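Long-range contacts in serine-threonine phosphatase 2C (PDB 2I44), which probably removes phosphate from serine and threonine residues of proteins, as a metal-dependent phosphatase of the PP2C family, and binds calcium ions: residues R39-P44 with C53-V58; V260-T265 with A315-F320; V141-A146 with S158-G163; V150-L155 with E173-D178. All coordinates share one frame; numbering follows the deposited sequence.

Overall arrangement
All four contacts are largely buried and belong to the beta sandwich of the PP2C fold, but they hold it differently. Contacts 1 and 2 are antiparallel strand pairs, one in each sheet, each carrying four backbone hydrogen bonds across its segments. Contacts 3 and 4 run from sheet to sheet. Contact 3 has no hydrogen bond between its segments and rests on aliphatic packing; contact 4 adds a histidine ring and one side-chain to backbone bond, and reaches the surface at Val-177 and, in part, at Asp-178. Selenomethionine Met-261 of contact 2 touches contacts 3 and 4. The calcium-binding Asp-60 lies two residues past segment 53-58, and Asp-266 directly follows segment 260-265.

Contact 1 (R39-P44 with C53-V58); sequences RFTLCP and CAFFGV
Leu-42 and Phe-56 form a non-hydrogen-bonded pair in an antiparallel beta hairpin, in which strand 38-43 pairs with strand 53-62 in one of the two sheets of the PP2C beta sandwich. Their side chains lie side by side and point the same way: Leu-42 CG is 3.9 Å from Phe-56 CD1, and Leu-42 CD1 also touches the CD1-CE1 bond of the ring. On the other face of the sheet, Phe-55 has CG anti to its backbone N (chi1 175°). Its ring passes near Gly-57, where no side chain intervenes, and meets Thr-41 CG2 obliquely, 4.1 Å from Phe-55 CE2. Cys-43 CB and Phe-55 CB, on the same face, are 3.8 Å apart.

Four backbone hydrogen bonds fix this register. Thr-41 N reaches Gly-57 O at 2.7 Å with a nearly straight N-H (163°), whereas the return bond from Gly-57 N to Thr-41 O is more bent (138°). Cys-43 and Phe-55 exchange the other two.

Further out, Phe-40, Leu-42 and Phe-56 pack on strands 22-29 and 313-320 of the opposing sheet, while Phe-55 packs on Val-75, Val-76 and Leu-79 of helix 66-80. That helix also receives two polar groups: Arg-39 NE forms a salt bridge with Glu-69, and Thr-41 OG1 hydrogen-bonds Lys-72 O. Just past Val-58 the strand carries the calcium-binding Asp-60 and Gly-61. At the opposite end the regular pairing stops, and Pro-44 O lies 3.1 Å from Cys-53 O, two acceptors with no hydrogen bond between them.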
# COMPACT_ATOMS: atom_id res chain seq x y z
N ARG A 39 3.71 2.31 8.46
CA ARG A 39 3.62 3.75 8.25
C ARG A 39 2.44 4.03 7.32
O ARG A 39 1.88 3.11 6.73
CB ARG A 39 4.92 4.29 7.66
CG ARG A 39 6.10 4.26 8.63
CD ARG A 39 5.88 5.21 9.81
NE ARG A 39 7.05 5.31 10.68
CZ ARG A 39 7.45 4.37 11.54
NH1 ARG A 39 6.77 3.24 11.68
NH2 ARG A 39 8.55 4.56 12.26
N PHE A 40 2.05 5.29 7.20
CA PHE A 40 0.93 5.63 6.34
C PHE A 40 0.91 7.11 5.98
O PHE A 40 1.54 7.93 6.65
CB PHE A 40 -0.38 5.23 7.02
CG PHE A 40 -0.56 5.82 8.39
CD1 PHE A 40 -0.93 7.15 8.55
CD2 PHE A 40 -0.38 5.04 9.52
CE1 PHE A 40 -1.11 7.70 9.81
CE2 PHE A 40 -0.56 5.58 10.80
CZ PHE A 40 -0.93 6.91 10.94
N THR A 41 0.17 7.43 4.94
CA THR A 41 0.09 8.80 4.45
C THR A 41 -1.29 9.07 3.89
O THR A 41 -1.83 8.26 3.14
CB THR A 41 1.15 9.02 3.35
OG1 THR A 41 2.46 8.85 3.91
CG2 THR A 41 1.02 10.42 2.75
N LEU A 42 -1.87 10.20 4.26
CA LEU A 42 -3.17 10.59 3.76
C LEU A 42 -3.14 12.06 3.38
O LEU A 42 -2.84 12.92 4.21
CB LEU A 42 -4.26 10.34 4.82
CG LEU A 42 -5.72 10.47 4.36
CD1 LEU A 42 -6.65 9.86 5.38
CD2 LEU A 42 -6.07 11.92 4.13
N CYS A 43 -3.42 12.35 2.11
CA CYS A 43 -3.45 13.73 1.62
C CYS A 43 -4.91 14.05 1.26
O CYS A 43 -5.36 13.75 0.16
CB CYS A 43 -2.55 13.87 0.40
SG CYS A 43 -2.32 15.59 -0.15
N PRO A 44 -5.65 14.69 2.18
CA PRO A 44 -7.06 15.05 1.97
C PRO A 44 -7.38 15.90 0.74
O PRO A 44 -8.41 15.69 0.09
CB PRO A 44 -7.43 15.74 3.28
CG PRO A 44 -6.15 16.36 3.71
CD PRO A 44 -5.14 15.27 3.43
N CYS A 53 -10.15 15.26 -4.92
CA CYS A 53 -8.88 14.55 -5.13
C CYS A 53 -8.18 14.29 -3.80
O CYS A 53 -8.06 15.18 -2.96
CB CYS A 53 -7.94 15.36 -6.02
SG CYS A 53 -8.50 15.53 -7.71
N ALA A 54 -7.71 13.06 -3.62
CA ALA A 54 -7.01 12.71 -2.40
C ALA A 54 -6.07 11.54 -2.64
O ALA A 54 -6.23 10.80 -3.61
CB ALA A 54 -8.01 12.37 -1.30
N PHE A 55 -5.09 11.40 -1.75
CA PHE A 55 -4.11 10.32 -1.82
C PHE A 55 -4.18 9.49 -0.54
O PHE A 55 -4.32 10.03 0.55
CB PHE A 55 -2.69 10.88 -1.96
CG PHE A 55 -1.62 9.82 -1.91
CD1 PHE A 55 -1.23 9.15 -3.07
CD2 PHE A 55 -1.01 9.47 -0.71
CE1 PHE A 55 -0.25 8.16 -3.03
CE2 PHE A 55 -0.04 8.48 -0.66
CZ PHE A 55 0.34 7.82 -1.82
N PHE A 56 -4.09 8.17 -0.70
CA PHE A 56 -4.14 7.26 0.44
C PHE A 56 -3.00 6.26 0.32
O PHE A 56 -2.83 5.64 -0.72
CB PHE A 56 -5.48 6.52 0.45
CG PHE A 56 -6.67 7.43 0.52
CD1 PHE A 56 -7.07 7.98 1.74
CD2 PHE A 56 -7.36 7.78 -0.63
CE1 PHE A 56 -8.16 8.86 1.80
CE2 PHE A 56 -8.45 8.66 -0.58
CZ PHE A 56 -8.85 9.20 0.63
N GLY A 57 -2.25 6.09 1.40
CA GLY A 57 -1.14 5.15 1.37
C GLY A 57 -0.81 4.53 2.72
O GLY A 57 -0.83 5.21 3.74
N VAL A 58 -0.53 3.24 2.71
CA VAL A 58 -0.17 2.51 3.91
C VAL A 58 1.09 1.72 3.56
O VAL A 58 1.20 1.16 2.47
CB VAL A 58 -1.30 1.55 4.35
CG1 VAL A 58 -0.83 0.69 5.52
CG2 VAL A 58 -2.53 2.35 4.74

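Contact 2 (V260-T265 with A315-F320); sequences VMILAT and AMTVFF
Phe-319 has CG anti to its carbonyl carbon, beside the backbone N (chi1 -66°), and chi2 of -92° turns the ring so that one face meets Val-260 CG2, itself anti to the valine backbone N. The two side chains lie side by side, pointing the same way, and make a CH-pi contact. Val-260 CG2 is 3.9 Å from the centroid of the Phe-319 ring, 19° off the normal, and shifted toward the rim, where it comes within 3.6 Å of Phe-319 CE1. On the same face of the sheet Ile-262 CG1 runs beside Thr-317 CG2 at 4.2 Å. The Phe-320 ring lies obliquely by Met-261, its CZ 3.9 Å from Met-261 CB. Both Met-261 and Met-316 are selenomethionines whose selenium-bearing ends extend off the partner strand.

The strands themselves are joined by four backbone hydrogen bonds, two between Met-261 and Val-318 and two between Leu-263 and Met-316, as in a regular antiparallel pair. Thr-265 occupies the N-cap of helix 266-269, which starts with the calcium-binding Asp-266; its OG1 is weakly bonded to Gly-267 N and also hydrogen-bonded to Asp-38 OD2.

Helices 274-286 and 291-305 pack on the Val-260, Ile-262, Thr-317 and Phe-319 face, Leu-263 and Val-318 meet strand 53-62 of the opposing sheet, and strand 159-166 pairs along the other edge of strand 258-264.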
# COMPACT_ATOMS: atom_id res chain seq x y z
N VAL A 260 -17.11 1.53 0.73
CA VAL A 260 -15.92 1.68 1.54
C VAL A 260 -14.68 1.03 0.96
O VAL A 260 -14.74 -0.01 0.31
CB VAL A 260 -16.19 1.13 2.96
CG1 VAL A 260 -16.64 -0.33 2.86
CG2 VAL A 260 -14.96 1.27 3.83
N MSE A 261 -13.54 1.68 1.19
CA MSE A 261 -12.26 1.17 0.74
C MSE A 261 -11.42 1.04 2.00
O MSE A 261 -11.46 1.92 2.87
CB MSE A 261 -11.62 2.16 -0.25
CG MSE A 261 -10.24 1.75 -0.75
SE MSE A 261 -9.56 2.97 -2.11
CE MSE A 261 -9.74 1.81 -3.64
N ILE A 262 -10.68 -0.05 2.11
CA ILE A 262 -9.85 -0.29 3.29
C ILE A 262 -8.41 -0.60 2.88
O ILE A 262 -8.15 -1.59 2.21
CB ILE A 262 -10.38 -1.47 4.13
CG1 ILE A 262 -11.81 -1.19 4.59
CG2 ILE A 262 -9.47 -1.71 5.33
CD1 ILE A 262 -12.45 -2.35 5.35
N LEU A 263 -7.49 0.26 3.29
CA LEU A 263 -6.08 0.03 3.00
C LEU A 263 -5.50 -0.48 4.32
O LEU A 263 -5.70 0.13 5.37
CB LEU A 263 -5.38 1.33 2.58
CG LEU A 263 -5.85 2.02 1.29
CD1 LEU A 263 -7.06 2.88 1.58
CD2 LEU A 263 -4.72 2.87 0.72
N ALA A 264 -4.81 -1.61 4.27
CA ALA A 264 -4.24 -2.18 5.48
C ALA A 264 -3.04 -3.10 5.23
O ALA A 264 -2.85 -3.62 4.13
CB ALA A 264 -5.33 -2.94 6.24
N THR A 265 -2.24 -3.30 6.27
CA THR A 265 -1.08 -4.17 6.18
C THR A 265 -1.51 -5.61 6.45
O THR A 265 -2.66 -5.86 6.86
CB THR A 265 -0.00 -3.77 7.21
OG1 THR A 265 -0.56 -3.79 8.52
CG2 THR A 265 0.52 -2.39 6.91
N ALA A 315 -4.75 0.12 9.79
CA ALA A 315 -5.94 0.13 8.96
C ALA A 315 -6.36 1.57 8.67
O ALA A 315 -6.35 2.43 9.55
CB ALA A 315 -7.07 -0.62 9.64
N MSE A 316 -6.69 1.83 7.41
CA MSE A 316 -7.13 3.15 6.98
C MSE A 316 -8.46 2.88 6.27
O MSE A 316 -8.50 2.15 5.28
CB MSE A 316 -6.12 3.76 5.99
CG MSE A 316 -6.46 5.17 5.50
SE MSE A 316 -5.16 5.87 4.21
CE MSE A 316 -3.82 6.48 5.45
N THR A 317 -9.54 3.45 6.80
CA THR A 317 -10.86 3.26 6.22
C THR A 317 -11.35 4.51 5.50
O THR A 317 -11.25 5.62 6.02
CB THR A 317 -11.89 2.87 7.31
OG1 THR A 317 -11.80 3.78 8.42
CG2 THR A 317 -11.64 1.45 7.80
N VAL A 318 -11.88 4.33 4.30
CA VAL A 318 -12.38 5.44 3.50
C VAL A 318 -13.81 5.14 3.05
O VAL A 318 -14.06 4.17 2.34
CB VAL A 318 -11.50 5.66 2.25
CG1 VAL A 318 -12.00 6.86 1.46
CG2 VAL A 318 -10.04 5.87 2.67
N PHE A 319 -14.75 5.98 3.47
CA PHE A 319 -16.15 5.79 3.10
C PHE A 319 -16.53 6.86 2.08
O PHE A 319 -16.51 8.05 2.38
CB PHE A 319 -17.05 5.89 4.33
CG PHE A 319 -16.85 4.78 5.33
CD1 PHE A 319 -17.61 3.62 5.26
CD2 PHE A 319 -15.88 4.89 6.32
CE1 PHE A 319 -17.41 2.58 6.16
CE2 PHE A 319 -15.67 3.86 7.23
CZ PHE A 319 -16.44 2.70 7.16
N PHE A 320 -16.88 6.42 0.88
CA PHE A 320 -17.26 7.32 -0.19
C PHE A 320 -18.59 7.99 0.09
O PHE A 320 -19.40 7.50 0.89
CB PHE A 320 -17.33 6.54 -1.51
CG PHE A 320 -16.04 5.86 -1.88
CD1 PHE A 320 -14.92 6.61 -2.23
CD2 PHE A 320 -15.94 4.47 -1.86
CE1 PHE A 320 -13.71 5.98 -2.55
CE2 PHE A 320 -14.74 3.83 -2.18
CZ PHE A 320 -13.62 4.60 -2.53

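Contact 3 (V141-A146 with S158-G163); sequences VTAVLA and SRIAMG
Val-141 and Ile-160 meet in the interior of the PP2C beta sandwich, one from each sheet. The two strand segments run at 49° to each other, with axes 7.2 Å apart at closest approach, and no hydrogen bond joins them, so the contact is purely one of packing. Val-141 CB sits 3.7 Å from Ile-160 CG1. With Val-141 CG1 anti to the carbonyl carbon (chi1 -79°), that methyl closes tightly on the start of the other segment, 3.2 Å from Ser-158 O and 3.6 Å from Ser-158 CB. The tip of the isoleucine reaches past the valine: its CD1 is 3.6 Å from Thr-142 O and more loosely 4.5 Å from Ala-143 CB.

Ser-158 OG and Thr-139 OG1 are hydrogen-bonded, and the serine side chain touches the calcium-binding Asp-60, which places this end of the contact beside the metal site. The side chain of Arg-159 leaves its backbone away from segment 141-146 and forms a salt bridge with Asp-178.

Strand 137-146 lies between strands 53-62 and 149-155 in its sheet, and strand 159-166 between strands 258-264 and 169-174 in the other; Met-261 of strand 258-264 touches both Ala-143 and Ile-160.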
# COMPACT_ATOMS: atom_id res chain seq x y z
N VAL A 141 0.56 -0.01 -0.58
CA VAL A 141 -0.76 -0.07 -1.17
C VAL A 141 -1.13 1.39 -1.19
O VAL A 141 -1.15 2.04 -0.14
CB VAL A 141 -1.83 -0.82 -0.33
CG1 VAL A 141 -1.66 -2.30 -0.49
CG2 VAL A 141 -1.75 -0.39 1.12
N THR A 142 -1.40 1.93 -2.37
CA THR A 142 -1.76 3.33 -2.48
C THR A 142 -3.03 3.48 -3.30
O THR A 142 -3.38 2.60 -4.09
CB THR A 142 -0.65 4.16 -3.16
OG1 THR A 142 -0.38 3.63 -4.46
CG2 THR A 142 0.62 4.15 -2.31
N ALA A 143 -3.73 4.58 -3.10
CA ALA A 143 -4.96 4.86 -3.82
C ALA A 143 -5.01 6.35 -4.12
O ALA A 143 -4.85 7.18 -3.22
CB ALA A 143 -6.18 4.45 -2.99
N VAL A 144 -5.23 6.69 -5.38
CA VAL A 144 -5.32 8.08 -5.77
C VAL A 144 -6.75 8.36 -6.23
O VAL A 144 -7.20 7.82 -7.24
CB VAL A 144 -4.32 8.40 -6.91
CG1 VAL A 144 -4.49 9.84 -7.39
CG2 VAL A 144 -2.89 8.19 -6.40
N LEU A 145 -7.47 9.16 -5.45
CA LEU A 145 -8.84 9.52 -5.77
C LEU A 145 -8.79 10.81 -6.58
O LEU A 145 -8.17 11.79 -6.16
CB LEU A 145 -9.65 9.76 -4.49
CG LEU A 145 -11.05 10.36 -4.70
CD1 LEU A 145 -11.95 9.35 -5.39
CD2 LEU A 145 -11.64 10.77 -3.36
N ALA A 146 -9.44 10.81 -7.75
CA ALA A 146 -9.47 11.99 -8.61
C ALA A 146 -10.68 11.96 -9.52
O ALA A 146 -10.82 11.06 -10.36
CB ALA A 146 -8.19 12.07 -9.44
N SER A 158 0.65 -6.01 1.19
CA SER A 158 -0.33 -5.23 1.95
C SER A 158 -1.49 -5.23 0.96
O SER A 158 -1.28 -5.42 -0.25
CB SER A 158 0.15 -3.80 2.21
OG SER A 158 1.15 -3.78 3.20
N ARG A 159 -2.72 -5.03 1.43
CA ARG A 159 -3.86 -5.07 0.51
C ARG A 159 -4.90 -3.98 0.68
O ARG A 159 -4.99 -3.33 1.72
CB ARG A 159 -4.57 -6.42 0.65
CG ARG A 159 -3.69 -7.64 0.47
CD ARG A 159 -4.46 -8.89 0.83
NE ARG A 159 -3.66 -10.10 0.68
CZ ARG A 159 -4.12 -11.33 0.86
NH1 ARG A 159 -5.39 -11.51 1.20
NH2 ARG A 159 -3.34 -12.38 0.69
N ILE A 160 -5.71 -3.82 -0.36
CA ILE A 160 -6.81 -2.87 -0.36
C ILE A 160 -8.10 -3.67 -0.60
O ILE A 160 -8.20 -4.40 -1.57
CB ILE A 160 -6.68 -1.82 -1.49
CG1 ILE A 160 -5.40 -1.00 -1.29
CG2 ILE A 160 -7.90 -0.90 -1.49
CD1 ILE A 160 -5.24 0.13 -2.30
N ALA A 161 -9.06 -3.53 0.31
CA ALA A 161 -10.34 -4.23 0.17
C ALA A 161 -11.40 -3.21 -0.21
O ALA A 161 -11.30 -2.03 0.13
CB ALA A 161 -10.71 -4.92 1.47
N MSE A 162 -12.42 -3.66 -0.93
CA MSE A 162 -13.47 -2.75 -1.38
C MSE A 162 -14.87 -3.30 -1.14
O MSE A 162 -15.17 -4.45 -1.48
CB MSE A 162 -13.28 -2.44 -2.87
CG MSE A 162 -14.17 -1.33 -3.40
SE MSE A 162 -13.49 0.43 -2.97
CE MSE A 162 -12.65 0.82 -4.68
N GLY A 163 -15.73 -2.48 -0.55
CA GLY A 163 -17.09 -2.88 -0.30
C GLY A 163 -18.02 -2.15 -1.25
O GLY A 163 -18.05 -0.92 -1.26

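Contact 4 (V150-L155 with E173-D178); sequences VAVGHL and EFLTVD
His-154 and Val-177 share the one hydrogen bond of this contact, which bridges strand 149-155 of one sheet and the chain leaving strand 169-174 of the other. His-154 NE2 donates to Val-177 O at 2.8 Å. The bond is bent, with 135° at the hydrogen, and the donor stands well above the plane of the carbonyl group; the oxygen itself lies near the plane of the imidazole, at its edge.

A CH-pi contact fills one face of the same ring. Thr-176 CB sits over the centre of the imidazole, 3.6 Å from its centroid and 11° off the normal, as the two side chains slide past each other in opposite directions. With Thr-176 CG2 anti to the carbonyl carbon, the methyl lies by Val-152 CG1 and 3.5 Å from His-154 ND1, while OG1 takes the other branch, weakly hydrogen-bonded to Ile-160 N.

Aliphatic packing continues the contact inward. Val-152 splits its two methyls: CG1 touches Thr-176 CG2 at 3.7 Å, and CG2 touches Leu-175 CD1 at 3.9 Å, the valine crossing both partners at about a right angle. Met-261 also packs on Val-152 and Leu-175.

Outside the segments, His-179 stacks with the His-154 ring. The bond to Val-177 O is consistent with a hydrogen on His-154 NE2; this edge bond and the threonine over the face would together restrain the ring's rotation and tie the chain after strand 169-174 to the other sheet.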
# COMPACT_ATOMS: atom_id res chain seq x y z
N VAL A 150 -10.40 6.04 -8.90
CA VAL A 150 -9.44 5.66 -7.89
C VAL A 150 -8.38 4.82 -8.57
O VAL A 150 -8.66 3.74 -9.09
CB VAL A 150 -10.08 4.84 -6.75
CG1 VAL A 150 -9.00 4.40 -5.76
CG2 VAL A 150 -11.11 5.69 -6.04
N ALA A 151 -7.16 5.35 -8.59
CA ALA A 151 -6.03 4.67 -9.19
C ALA A 151 -5.32 3.89 -8.09
O ALA A 151 -4.61 4.48 -7.27
CB ALA A 151 -5.08 5.68 -9.82
N VAL A 152 -5.51 2.58 -8.07
CA VAL A 152 -4.89 1.72 -7.08
C VAL A 152 -3.53 1.22 -7.55
O VAL A 152 -3.37 0.75 -8.68
CB VAL A 152 -5.78 0.48 -6.76
CG1 VAL A 152 -5.06 -0.44 -5.79
CG2 VAL A 152 -7.10 0.92 -6.16
N GLY A 153 -2.55 1.32 -6.67
CA GLY A 153 -1.22 0.84 -6.98
C GLY A 153 -0.69 0.09 -5.77
O GLY A 153 -1.12 0.37 -4.64
N HIS A 154 0.21 -0.86 -5.98
CA HIS A 154 0.79 -1.58 -4.85
C HIS A 154 2.05 -2.36 -5.17
O HIS A 154 2.35 -2.68 -6.32
CB HIS A 154 -0.23 -2.53 -4.20
CG HIS A 154 -0.23 -3.92 -4.75
ND1 HIS A 154 -0.78 -4.23 -5.97
CD2 HIS A 154 0.23 -5.08 -4.23
CE1 HIS A 154 -0.67 -5.53 -6.18
NE2 HIS A 154 -0.06 -6.07 -5.14
N LEU A 155 2.80 -2.64 -4.11
CA LEU A 155 4.03 -3.41 -4.17
C LEU A 155 4.04 -4.23 -2.90
O LEU A 155 3.92 -3.68 -1.80
CB LEU A 155 5.25 -2.49 -4.17
CG LEU A 155 5.58 -1.62 -5.38
CD1 LEU A 155 6.80 -0.77 -5.06
CD2 LEU A 155 5.85 -2.49 -6.61
N GLU A 173 -14.23 -7.47 -2.07
CA GLU A 173 -13.09 -8.08 -2.76
C GLU A 173 -11.81 -7.28 -2.52
O GLU A 173 -11.86 -6.13 -2.08
CB GLU A 173 -13.37 -8.11 -4.26
CG GLU A 173 -13.31 -6.73 -4.92
CD GLU A 173 -13.33 -6.78 -6.44
OE1 GLU A 173 -12.68 -7.69 -7.01
OE2 GLU A 173 -13.98 -5.92 -7.08
N PHE A 174 -10.68 -7.90 -2.80
CA PHE A 174 -9.39 -7.23 -2.68
C PHE A 174 -9.12 -6.68 -4.08
O PHE A 174 -9.43 -7.34 -5.07
CB PHE A 174 -8.28 -8.23 -2.31
CG PHE A 174 -8.29 -8.62 -0.87
CD1 PHE A 174 -8.17 -7.66 0.13
CD2 PHE A 174 -8.38 -9.96 -0.51
CE1 PHE A 174 -8.14 -8.02 1.47
CE2 PHE A 174 -8.36 -10.33 0.82
CZ PHE A 174 -8.24 -9.36 1.81
N LEU A 175 -8.57 -5.47 -4.16
CA LEU A 175 -8.26 -4.89 -5.46
C LEU A 175 -6.81 -5.17 -5.83
O LEU A 175 -6.34 -4.81 -6.91
CB LEU A 175 -8.50 -3.37 -5.44
CG LEU A 175 -9.94 -2.93 -5.17
CD1 LEU A 175 -10.01 -1.40 -5.08
CD2 LEU A 175 -10.85 -3.44 -6.28
N THR A 176 -6.09 -5.81 -4.92
CA THR A 176 -4.69 -6.12 -5.15
C THR A 176 -4.36 -7.57 -4.82
O THR A 176 -4.92 -8.14 -3.89
CB THR A 176 -3.77 -5.23 -4.27
OG1 THR A 176 -4.07 -5.45 -2.88
CG2 THR A 176 -3.97 -3.76 -4.60
N VAL A 177 -3.45 -8.14 -5.59
CA VAL A 177 -3.00 -9.51 -5.39
C VAL A 177 -1.53 -9.43 -4.94
O VAL A 177 -0.73 -8.76 -5.58
CB VAL A 177 -3.11 -10.32 -6.69
CG1 VAL A 177 -2.48 -11.70 -6.51
CG2 VAL A 177 -4.59 -10.46 -7.10
N ASP A 178 -1.20 -10.11 -3.85
CA ASP A 178 0.16 -10.07 -3.31
C ASP A 178 1.25 -10.45 -4.31
O ASP A 178 1.05 -11.32 -5.15
CB ASP A 178 0.31 -11.01 -2.11
CG ASP A 178 -0.68 -10.71 -1.00
OD1 ASP A 178 -1.36 -9.66 -1.04
OD2 ASP A 178 -0.77 -11.54 -0.07